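Local atomic coordinates of aminotransferase, class I and II (PDB entry 5Z0Q), a protein that belongs to the class I and II aminotransferase family, whose members bind pyridoxal-5'-phosphate, and holds that cofactor in a pocket. Residues 83-88 with 216-221; 114-119 with 165-170; 339-344 with 361-366. All blocks are in the same frame, centred on the assembly; numbering follows the deposited sequence.

Interaction 1: residues 83-88 with 216-221; sequences SRFGWK and VQHIPF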
loop_
_atom_site.group_PDB
_atom_site.type_symbol
_atom_site.label_atom_id
_atom_site.label_comp_id
_atom_site.label_asym_id
_atom_site.label_seq_id
_atom_site.Cartn_x
_atom_site.Cartn_y
_atom_site.Cartn_z
ATOM N N SER A 83 1.075 21.592 18.777
ATOM C CA SER A 83 2.201 22.203 19.471
ATOM C C SER A 83 3.156 22.893 18.503
ATOM O O SER A 83 3.697 23.958 18.818
ATOM C CB SER A 83 2.947 21.146 20.288
ATOM O OG SER A 83 3.458 20.124 19.451
ATOM N N ARG A 84 3.378 22.309 17.326
ATOM C CA ARG A 84 4.357 22.845 16.390
ATOM C C ARG A 84 3.756 23.777 15.347
ATOM O O ARG A 84 4.473 24.632 14.815
ATOM C CB ARG A 84 5.091 21.700 15.685
ATOM C CG ARG A 84 5.946 20.873 16.623
ATOM C CD ARG A 84 7.029 20.120 15.877
ATOM N NE ARG A 84 8.167 19.847 16.750
ATOM C CZ ARG A 84 9.172 20.693 16.944
ATOM N NH1 ARG A 84 9.183 21.863 16.321
ATOM N NH2 ARG A 84 10.168 20.372 17.760
ATOM N N PHE A 85 2.465 23.645 15.043
ATOM C CA PHE A 85 1.848 24.461 14.009
ATOM C C PHE A 85 0.599 25.195 14.474
ATOM O O PHE A 85 -0.022 25.891 13.663
ATOM C CB PHE A 85 1.504 23.596 12.786
ATOM C CG PHE A 85 2.637 22.718 12.332
ATOM C CD1 PHE A 85 3.756 23.265 11.726
ATOM C CD2 PHE A 85 2.583 21.346 12.517
ATOM C CE1 PHE A 85 4.802 22.460 11.313
ATOM C CE2 PHE A 85 3.626 20.535 12.104
ATOM C CZ PHE A 85 4.736 21.093 11.501
ATOM N N GLY A 86 0.221 25.074 15.745
ATOM C CA GLY A 86 -0.961 25.742 16.253
ATOM C C GLY A 86 -2.223 25.326 15.528
ATOM O O GLY A 86 -2.937 26.168 14.973
ATOM N N TRP A 87 -2.506 24.027 15.523
ATOM C CA TRP A 87 -3.641 23.490 14.777
ATOM C C TRP A 87 -4.173 22.284 15.536
ATOM O O TRP A 87 -3.547 21.219 15.524
ATOM C CB TRP A 87 -3.223 23.107 13.359
ATOM C CG TRP A 87 -4.363 22.724 12.468
ATOM C CD1 TRP A 87 -5.649 23.176 12.541
ATOM C CD2 TRP A 87 -4.322 21.801 11.374
ATOM N NE1 TRP A 87 -6.410 22.595 11.556
ATOM C CE2 TRP A 87 -5.619 21.747 10.826
ATOM C CE3 TRP A 87 -3.315 21.016 10.804
ATOM C CZ2 TRP A 87 -5.936 20.937 9.736
ATOM C CZ3 TRP A 87 -3.631 20.214 9.721
ATOM C CH2 TRP A 87 -4.930 20.181 9.198
ATOM N N LYS A 88 -5.319 22.446 16.195
ATOM C CA LYS A 88 -5.925 21.344 16.929
ATOM C C LYS A 88 -6.699 20.447 15.968
ATOM O O LYS A 88 -7.494 20.930 15.154
ATOM C CB LYS A 88 -6.837 21.869 18.040
ATOM C CG LYS A 88 -7.926 22.829 17.588
ATOM C CD LYS A 88 -8.684 23.388 18.783
ATOM C CE LYS A 88 -9.927 24.150 18.352
ATOM N NZ LYS A 88 -10.919 23.253 17.696
ATOM N N VAL A 216 10.370 31.751 11.233
ATOM C CA VAL A 216 9.290 31.446 10.303
ATOM C C VAL A 216 8.752 30.058 10.620
ATOM O O VAL A 216 9.506 29.078 10.617
ATOM C CB VAL A 216 9.755 31.523 8.835
ATOM C CG1 VAL A 216 8.579 31.283 7.892
ATOM C CG2 VAL A 216 10.400 32.864 8.553
ATOM N N GLN A 217 7.450 29.976 10.876
ATOM C CA GLN A 217 6.778 28.728 11.204
ATOM C C GLN A 217 5.940 28.263 10.023
ATOM O O GLN A 217 5.278 29.072 9.366
ATOM C CB GLN A 217 5.881 28.894 12.436
ATOM C CG GLN A 217 5.092 27.644 12.791
ATOM C CD GLN A 217 3.804 27.954 13.523
ATOM O OE1 GLN A 217 3.812 28.256 14.714
ATOM N NE2 GLN A 217 2.688 27.884 12.809
ATOM N N HIS A 218 5.971 26.959 9.753
ATOM C CA HIS A 218 5.071 26.392 8.760
ATOM C C HIS A 218 3.623 26.560 9.204
ATOM O O HIS A 218 3.282 26.337 10.370
ATOM C CB HIS A 218 5.381 24.912 8.541
ATOM C CG HIS A 218 4.299 24.173 7.817
ATOM N ND1 HIS A 218 3.353 23.411 8.469
ATOM C CD2 HIS A 218 4.008 24.084 6.497
ATOM C CE1 HIS A 218 2.529 22.882 7.582
ATOM N NE2 HIS A 218 2.905 23.275 6.378
ATOM N N ILE A 219 2.766 26.952 8.266
ATOM C CA ILE A 219 1.363 27.208 8.574
ATOM C C ILE A 219 0.494 26.261 7.757
ATOM O O ILE A 219 0.489 26.345 6.521
ATOM C CB ILE A 219 0.988 28.673 8.300
ATOM C CG1 ILE A 219 1.762 29.600 9.236
ATOM C CG2 ILE A 219 -0.508 28.880 8.455
ATOM C CD1 ILE A 219 1.480 31.062 9.020
ATOM N N PRO A 220 -0.233 25.341 8.390
ATOM C CA PRO A 220 -1.168 24.501 7.631
ATOM C C PRO A 220 -2.258 25.346 6.984
ATOM O O PRO A 220 -2.743 26.319 7.564
ATOM C CB PRO A 220 -1.742 23.558 8.694
ATOM C CG PRO A 220 -0.732 23.569 9.798
ATOM C CD PRO A 220 -0.167 24.952 9.807
ATOM N N PHE A 221 -2.638 24.960 5.764
ATOM C CA PHE A 221 -3.657 25.712 5.039
ATOM C C PHE A 221 -4.986 25.699 5.784
ATOM O O PHE A 221 -5.657 26.732 5.893
ATOM C CB PHE A 221 -3.825 25.143 3.630
ATOM C CG PHE A 221 -4.821 25.890 2.787
ATOM C CD1 PHE A 221 -4.439 27.009 2.067
ATOM C CD2 PHE A 221 -6.141 25.472 2.712
ATOM C CE1 PHE A 221 -5.352 27.701 1.290
ATOM C CE2 PHE A 221 -7.060 26.159 1.937
ATOM C CZ PHE A 221 -6.664 27.274 1.225
#

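Interaction 2: residues 114-119 with 165-170; sequences AHQSTV and NEKLLL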
loop_
_atom_site.group_PDB
_atom_site.type_symbol
_atom_site.label_atom_id
_atom_site.label_comp_id
_atom_site.label_asym_id
_atom_site.label_seq_id
_atom_site.Cartn_x
_atom_site.Cartn_y
_atom_site.Cartn_z
ATOM N N ALA A 114 -15.533 14.609 -14.625
ATOM C CA ALA A 114 -14.917 14.561 -15.949
ATOM C C ALA A 114 -14.825 15.944 -16.583
ATOM O O ALA A 114 -13.823 16.272 -17.230
ATOM C CB ALA A 114 -15.699 13.612 -16.855
ATOM N N HIS A 115 -15.857 16.769 -16.410
ATOM C CA HIS A 115 -15.873 18.095 -17.014
ATOM C C HIS A 115 -15.104 19.130 -16.204
ATOM O O HIS A 115 -14.935 20.260 -16.678
ATOM C CB HIS A 115 -17.317 18.567 -17.202
ATOM C CG HIS A 115 -18.068 18.733 -15.918
ATOM N ND1 HIS A 115 -18.495 17.662 -15.163
ATOM C CD2 HIS A 115 -18.467 19.843 -15.254
ATOM C CE1 HIS A 115 -19.125 18.106 -14.089
ATOM N NE2 HIS A 115 -19.121 19.426 -14.121
ATOM N N GLN A 116 -14.639 18.783 -15.010
ATOM C CA GLN A 116 -13.961 19.722 -14.132
ATOM C C GLN A 116 -12.449 19.531 -14.192
ATOM O O GLN A 116 -11.945 18.457 -14.532
ATOM C CB GLN A 116 -14.460 19.568 -12.692
ATOM C CG GLN A 116 -15.918 19.958 -12.510
ATOM C CD GLN A 116 -16.423 19.706 -11.104
ATOM O OE1 GLN A 116 -15.997 18.761 -10.438
ATOM N NE2 GLN A 116 -17.334 20.554 -10.643
ATOM N N SER A 117 -11.728 20.597 -13.855
ATOM C CA SER A 117 -10.280 20.641 -13.980
ATOM C C SER A 117 -9.634 20.902 -12.626
ATOM O O SER A 117 -10.301 21.214 -11.635
ATOM C CB SER A 117 -9.848 21.721 -14.982
ATOM O OG SER A 117 -10.179 23.018 -14.517
ATOM N N THR A 118 -8.309 20.770 -12.599
ATOM C CA THR A 118 -7.503 21.043 -11.421
ATOM C C THR A 118 -6.563 22.209 -11.699
ATOM O O THR A 118 -6.235 22.510 -12.851
ATOM C CB THR A 118 -6.689 19.812 -10.997
ATOM O OG1 THR A 118 -5.765 19.468 -12.036
ATOM C CG2 THR A 118 -7.605 18.629 -10.729
ATOM N N VAL A 119 -6.135 22.870 -10.625
ATOM C CA VAL A 119 -5.213 23.997 -10.703
ATOM C C VAL A 119 -4.050 23.739 -9.759
ATOM O O VAL A 119 -4.249 23.314 -8.615
ATOM C CB VAL A 119 -5.897 25.334 -10.350
ATOM C CG1 VAL A 119 -4.966 26.502 -10.646
ATOM C CG2 VAL A 119 -7.198 25.483 -11.104
ATOM N N ASN A 165 -14.501 25.680 -15.253
ATOM C CA ASN A 165 -14.515 24.252 -14.966
ATOM C C ASN A 165 -13.643 23.873 -13.776
ATOM O O ASN A 165 -13.715 22.729 -13.319
ATOM C CB ASN A 165 -14.055 23.460 -16.195
ATOM C CG ASN A 165 -15.078 23.468 -17.312
ATOM O OD1 ASN A 165 -15.972 24.313 -17.349
ATOM N ND2 ASN A 165 -14.954 22.518 -18.232
ATOM N N GLU A 166 -12.830 24.794 -13.271
ATOM C CA GLU A 166 -11.898 24.470 -12.201
ATOM C C GLU A 166 -12.651 24.083 -10.934
ATOM O O GLU A 166 -13.714 24.632 -10.633
ATOM C CB GLU A 166 -10.971 25.656 -11.934
ATOM C CG GLU A 166 -10.020 25.991 -13.088
ATOM C CD GLU A 166 -10.716 26.608 -14.288
ATOM O OE1 GLU A 166 -10.589 26.054 -15.401
ATOM O OE2 GLU A 166 -11.396 27.642 -14.116
ATOM N N LYS A 167 -12.094 23.128 -10.189
ATOM C CA LYS A 167 -12.800 22.567 -9.042
ATOM C C LYS A 167 -11.867 22.248 -7.879
ATOM O O LYS A 167 -12.233 22.445 -6.716
ATOM C CB LYS A 167 -13.560 21.309 -9.465
ATOM C CG LYS A 167 -14.331 20.625 -8.346
ATOM C CD LYS A 167 -15.347 21.560 -7.711
ATOM C CE LYS A 167 -16.542 20.783 -7.176
ATOM N NZ LYS A 167 -16.129 19.605 -6.362
ATOM N N LEU A 168 -10.666 21.754 -8.172
ATOM C CA LEU A 168 -9.738 21.287 -7.148
ATOM C C LEU A 168 -8.419 22.032 -7.284
ATOM O O LEU A 168 -7.783 21.987 -8.341
ATOM C CB LEU A 168 -9.519 19.777 -7.257
ATOM C CG LEU A 168 -8.582 19.128 -6.238
ATOM C CD1 LEU A 168 -9.057 19.392 -4.819
ATOM C CD2 LEU A 168 -8.470 17.633 -6.497
ATOM N N LEU A 169 -8.008 22.707 -6.213
ATOM C CA LEU A 169 -6.748 23.439 -6.173
ATOM C C LEU A 169 -5.699 22.585 -5.473
ATOM O O LEU A 169 -5.880 22.199 -4.313
ATOM C CB LEU A 169 -6.916 24.778 -5.456
ATOM C CG LEU A 169 -5.630 25.570 -5.209
ATOM C CD1 LEU A 169 -4.983 25.974 -6.525
ATOM C CD2 LEU A 169 -5.902 26.791 -4.345
ATOM N N LEU A 170 -4.604 22.298 -6.172
ATOM C CA LEU A 170 -3.527 21.465 -5.648
ATOM C C LEU A 170 -2.380 22.367 -5.206
ATOM O O LEU A 170 -1.702 22.975 -6.041
ATOM C CB LEU A 170 -3.064 20.458 -6.698
ATOM C CG LEU A 170 -4.132 19.516 -7.258
ATOM C CD1 LEU A 170 -3.523 18.566 -8.272
ATOM C CD2 LEU A 170 -4.808 18.742 -6.142
#

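Interaction 3: residues 339-344 with 361-366; sequences DPALFF and RFVRFN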
loop_
_atom_site.group_PDB
_atom_site.type_symbol
_atom_site.label_atom_id
_atom_site.label_comp_id
_atom_site.label_asym_id
_atom_site.label_seq_id
_atom_site.Cartn_x
_atom_site.Cartn_y
_atom_site.Cartn_z
ATOM N N ASP A 339 19.862 19.822 -23.136
ATOM C CA ASP A 339 19.424 18.929 -22.070
ATOM C C ASP A 339 20.323 19.092 -20.848
ATOM O O ASP A 339 21.322 18.376 -20.716
ATOM C CB ASP A 339 19.432 17.478 -22.557
ATOM C CG ASP A 339 18.580 16.563 -21.696
ATOM O OD1 ASP A 339 18.454 16.833 -20.481
ATOM O OD2 ASP A 339 18.032 15.576 -22.234
ATOM N N PRO A 340 20.009 20.016 -19.938
ATOM C CA PRO A 340 20.902 20.239 -18.786
ATOM C C PRO A 340 21.083 19.017 -17.900
ATOM O O PRO A 340 22.172 18.822 -17.345
ATOM C CB PRO A 340 20.214 21.383 -18.029
ATOM C CG PRO A 340 19.360 22.055 -19.049
ATOM C CD PRO A 340 18.889 20.970 -19.962
ATOM N N ALA A 341 20.047 18.192 -17.742
ATOM C CA ALA A 341 20.169 17.005 -16.904
ATOM C C ALA A 341 21.107 15.982 -17.533
ATOM O O ALA A 341 21.991 15.436 -16.860
ATOM C CB ALA A 341 18.791 16.394 -16.659
ATOM N N LEU A 342 20.927 15.703 -18.827
ATOM C CA LEU A 342 21.829 14.786 -19.516
ATOM C C LEU A 342 23.246 15.338 -19.574
ATOM O O LEU A 342 24.213 14.568 -19.597
ATOM C CB LEU A 342 21.306 14.497 -20.924
ATOM C CG LEU A 342 22.159 13.598 -21.823
ATOM C CD1 LEU A 342 22.375 12.236 -21.179
ATOM C CD2 LEU A 342 21.525 13.450 -23.197
ATOM N N PHE A 343 23.390 16.665 -19.588
ATOM C CA PHE A 343 24.719 17.270 -19.585
ATOM C C PHE A 343 25.493 16.889 -18.330
ATOM O O PHE A 343 26.622 16.392 -18.408
ATOM C CB PHE A 343 24.600 18.791 -19.706
ATOM C CG PHE A 343 25.861 19.527 -19.348
ATOM C CD1 PHE A 343 26.920 19.592 -20.238
ATOM C CD2 PHE A 343 25.984 20.161 -18.121
ATOM C CE1 PHE A 343 28.081 20.270 -19.910
ATOM C CE2 PHE A 343 27.141 20.841 -17.787
ATOM C CZ PHE A 343 28.190 20.895 -18.683
ATOM N N PHE A 344 24.895 17.111 -17.157
ATOM C CA PHE A 344 25.578 16.804 -15.906
ATOM C C PHE A 344 25.793 15.309 -15.711
ATOM O O PHE A 344 26.707 14.922 -14.975
ATOM C CB PHE A 344 24.800 17.381 -14.724
ATOM C CG PHE A 344 24.967 18.864 -14.556
ATOM C CD1 PHE A 344 26.140 19.385 -14.035
ATOM C CD2 PHE A 344 23.952 19.736 -14.911
ATOM C CE1 PHE A 344 26.300 20.749 -13.876
ATOM C CE2 PHE A 344 24.105 21.102 -14.754
ATOM C CZ PHE A 344 25.282 21.608 -14.234
ATOM N N ARG A 361 14.746 23.461 -18.137
ATOM C CA ARG A 361 15.957 24.251 -17.966
ATOM C C ARG A 361 16.566 24.106 -16.580
ATOM O O ARG A 361 17.649 24.645 -16.333
ATOM C CB ARG A 361 15.670 25.729 -18.250
ATOM C CG ARG A 361 15.352 26.038 -19.704
ATOM C CD ARG A 361 16.516 25.668 -20.611
ATOM N NE ARG A 361 16.174 24.581 -21.523
ATOM C CZ ARG A 361 17.029 24.030 -22.379
ATOM N NH1 ARG A 361 18.282 24.462 -22.438
ATOM N NH2 ARG A 361 16.631 23.046 -23.174
ATOM N N PHE A 362 15.908 23.390 -15.675
ATOM C CA PHE A 362 16.350 23.260 -14.296
ATOM C C PHE A 362 16.767 21.826 -13.994
ATOM O O PHE A 362 16.415 20.882 -14.707
ATOM C CB PHE A 362 15.243 23.680 -13.323
ATOM C CG PHE A 362 14.966 25.158 -13.304
ATOM C CD1 PHE A 362 14.372 25.782 -14.388
ATOM C CD2 PHE A 362 15.276 25.917 -12.189
ATOM C CE1 PHE A 362 14.111 27.139 -14.366
ATOM C CE2 PHE A 362 15.015 27.273 -12.160
ATOM C CZ PHE A 362 14.433 27.884 -13.250
ATOM N N VAL A 363 17.532 21.679 -12.915
ATOM C CA VAL A 363 17.896 20.381 -12.363
ATOM C C VAL A 363 17.710 20.442 -10.853
ATOM O O VAL A 363 18.040 21.451 -10.219
ATOM C CB VAL A 363 19.345 19.982 -12.721
ATOM C CG1 VAL A 363 19.453 19.622 -14.196
ATOM C CG2 VAL A 363 20.315 21.104 -12.372
ATOM N N ARG A 364 17.169 19.371 -10.278
ATOM C CA ARG A 364 16.945 19.314 -8.842
ATOM C C ARG A 364 18.146 18.670 -8.160
ATOM O O ARG A 364 18.558 17.565 -8.526
ATOM C CB ARG A 364 15.663 18.547 -8.511
ATOM C CG ARG A 364 15.126 18.846 -7.117
ATOM C CD ARG A 364 13.825 18.115 -6.831
ATOM N NE ARG A 364 14.017 16.672 -6.724
ATOM C CZ ARG A 364 13.086 15.825 -6.300
ATOM N NH1 ARG A 364 11.892 16.275 -5.938
ATOM N NH2 ARG A 364 13.348 14.526 -6.233
ATOM N N PHE A 365 18.703 19.368 -7.174
ATOM C CA PHE A 365 19.905 18.938 -6.471
ATOM C C PHE A 365 19.516 18.383 -5.106
ATOM O O PHE A 365 18.901 19.087 -4.298
ATOM C CB PHE A 365 20.882 20.104 -6.319
ATOM C CG PHE A 365 22.293 19.690 -5.998
ATOM C CD1 PHE A 365 22.608 19.131 -4.771
ATOM C CD2 PHE A 365 23.308 19.882 -6.919
ATOM C CE1 PHE A 365 23.903 18.755 -4.476
ATOM C CE2 PHE A 365 24.606 19.510 -6.626
ATOM C CZ PHE A 365 24.902 18.946 -5.404
ATOM N N ASN A 366 19.881 17.131 -4.848
ATOM C CA ASN A 366 19.622 16.486 -3.564
ATOM C C ASN A 366 20.896 16.577 -2.730
ATOM O O ASN A 366 21.832 15.795 -2.920
ATOM C CB ASN A 366 19.181 15.039 -3.762
ATOM C CG ASN A 366 18.673 14.396 -2.481
ATOM O OD1 ASN A 366 19.012 14.821 -1.375
ATOM N ND2 ASN A 366 17.854 13.361 -2.627
#

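Interaction 1: residues 83-88 with 216-221
An offset edge-to-face pair, His-218 against Phe-85, joins two loops of the large domain. The edge of the imidazole turns toward one face of the phenyl ring, with the planes at 84° and the centroids 4.9 Å apart. ND1 of His-218 comes nearest, obliquely, 3.3 Å from Phe-85 CD1. The opposite face of the phenyl ring is taken by the neighbouring Arg-84, whose CB lies over its centre. CG of Phe-85 is anti to the carbonyl carbon (chi1 -48°), which places it 4.0 Å from His-218 ND1. One loop, 83-88, follows helix 71-83 and leads toward strand 94-97. The other, 216-221, runs between strand 200-204 and helix 226-229, in the alpha/beta domain that binds pyridoxal-5'-phosphate in this family. Pro-220 touches both aromatic residues of the other loop. Its CD lies 3.7 Å from Phe-85 CB, and its CB approaches the Trp-87 indole obliquely, 3.7 Å from Trp-87 CE3. The indole also rests on Ala-222 and on Thr-234 of strand 232-236. On the exposed flank, the extended Gln-217 side chain passes the backbone of Arg-84 and Phe-85, with its CD 3.6 Å from Arg-84 O. Its amide is held within its own loop: NE2 donates to His-218 O at 2.9 Å, from above the carbonyl plane. His-218 also touches Glu-205 and Cys-208, in the loop that carries the cofactor-pocket residues Ile-206 and His-207.

Interaction 2: residues 114-119 with 165-170
Val-119 and Leu-170 close the buried, regularly paired end of this parallel strand pair. Leu-170 N donates to Val-119 O at 2.7 Å, with an angle of 176° at the hydrogen. Val-119 N in turn donates to Leu-168 O at 3.0 Å. Thr-118 and Leu-168 point to one face of the sheet, side by side. Val-119 and Leu-169 point to the other, where Leu-169 CD1 lies 4.0 Å from Val-119 CB. Thr-118 OG1 is taken by His-139 of the next strand, and Leu-170 reaches Phe-128 of helix 127-134. These strands, 117-122 and 166-172, are neighbours in the mixed central sheet of the large domain.

The other end is bulged, and His-115, Gln-116 and Asn-165 there are at least partly exposed. The beta bulge shifts the register by one residue: Ser-117 pairs with Glu-166, but Thr-118 pairs with Leu-168. Ser-117 N donates to Asn-165 O, and Lys-167 N donates to Ser-117 O at 138°. Beside the bulge, Gln-116 crosses the aliphatic part of Lys-167, with OE1 3.3 Å from Lys-167 CG. This OE1 accepts from Glu-113 N.

CG of Glu-166 meets Val-119 CG2 at 3.5 Å. The bend at chi2 (71°) leaves CD of Glu-166 3.6 Å from Ser-117 OG. Ser-117 OG gives OE1 of Glu-166 a weak bond at 3.2 Å. OE2 of Glu-166 accepts from the backbone N-H groups of Ser-163 and Gly-164. Such donors would favour an ionised carboxylate at this edge of the contact.

Interaction 3: residues 339-344 with 361-366
The guanidinium of Arg-361 has Pro-340 over one face. CD of Pro-340 sits 4.2 Å above the plane, offset toward the rim. The ring of Phe-344 meets Val-363 obliquely, CE2 to CG2 at 4.5 Å. Phe-343 CD2 lies above the centre of one face of the Phe-344 ring, while CE2 of Phe-344 lies in plane at the edge of the Phe-343 ring. Arg-361 starts away from the helix. The bend at chi2 (-61°) turns CD, and the chain beyond it carries the guanidinium back to Pro-340. There NH1 donates to Val-337 O, just ahead of the helix.

Val-363 carries the centre of the contact. Its CG1 lies 3.8 Å from Ala-341 CA, and also meets CB of Ala-341 and CB of Pro-340. Its CG2 turns to Phe-344. No hydrogen bond crosses between the segments. Around Val-363 the contact is apolar and buried, while Arg-361 is partly exposed. The start of the helix is secured separately. Asp-339 is the N-cap, and its OD1 accepts from Leu-342 N at 3.2 Å, with an angle of 174°.

Strand 349-353 extends the same interface. Val-363 and the Phe-344 ring both meet Phe-351, and Ala-341 touches Ser-353. Short helix 340-345 thus lies against the mixed sheet at strand 362-364, an alpha/beta layer typical of the small C-terminal domain of class I and II aminotransferases.

How the interactions relate
Interactions 1 and 2 both belong to the large domain. Interaction 2 is nested within the chain segment closed by interaction 1. Their centres are 27 Å apart and their nearest atoms about 6 Å. The side chains of His-218 and Leu-170 lie about 11 and 10 Å from a bound pyridoxal-5'-phosphate, so both contacts lie near its pocket without lining it. Strand 166-172 of interaction 2 ends at the pocket residue Cys-172. Interaction 3 follows later in the chain. Its nearest atoms are about 17 Å from interaction 1, on the opposite side of the chain's centre, and about 15 Å from interaction 2. It is linked to the pocket through Arg-364, which makes a weak hydrogen bond to Asn-176.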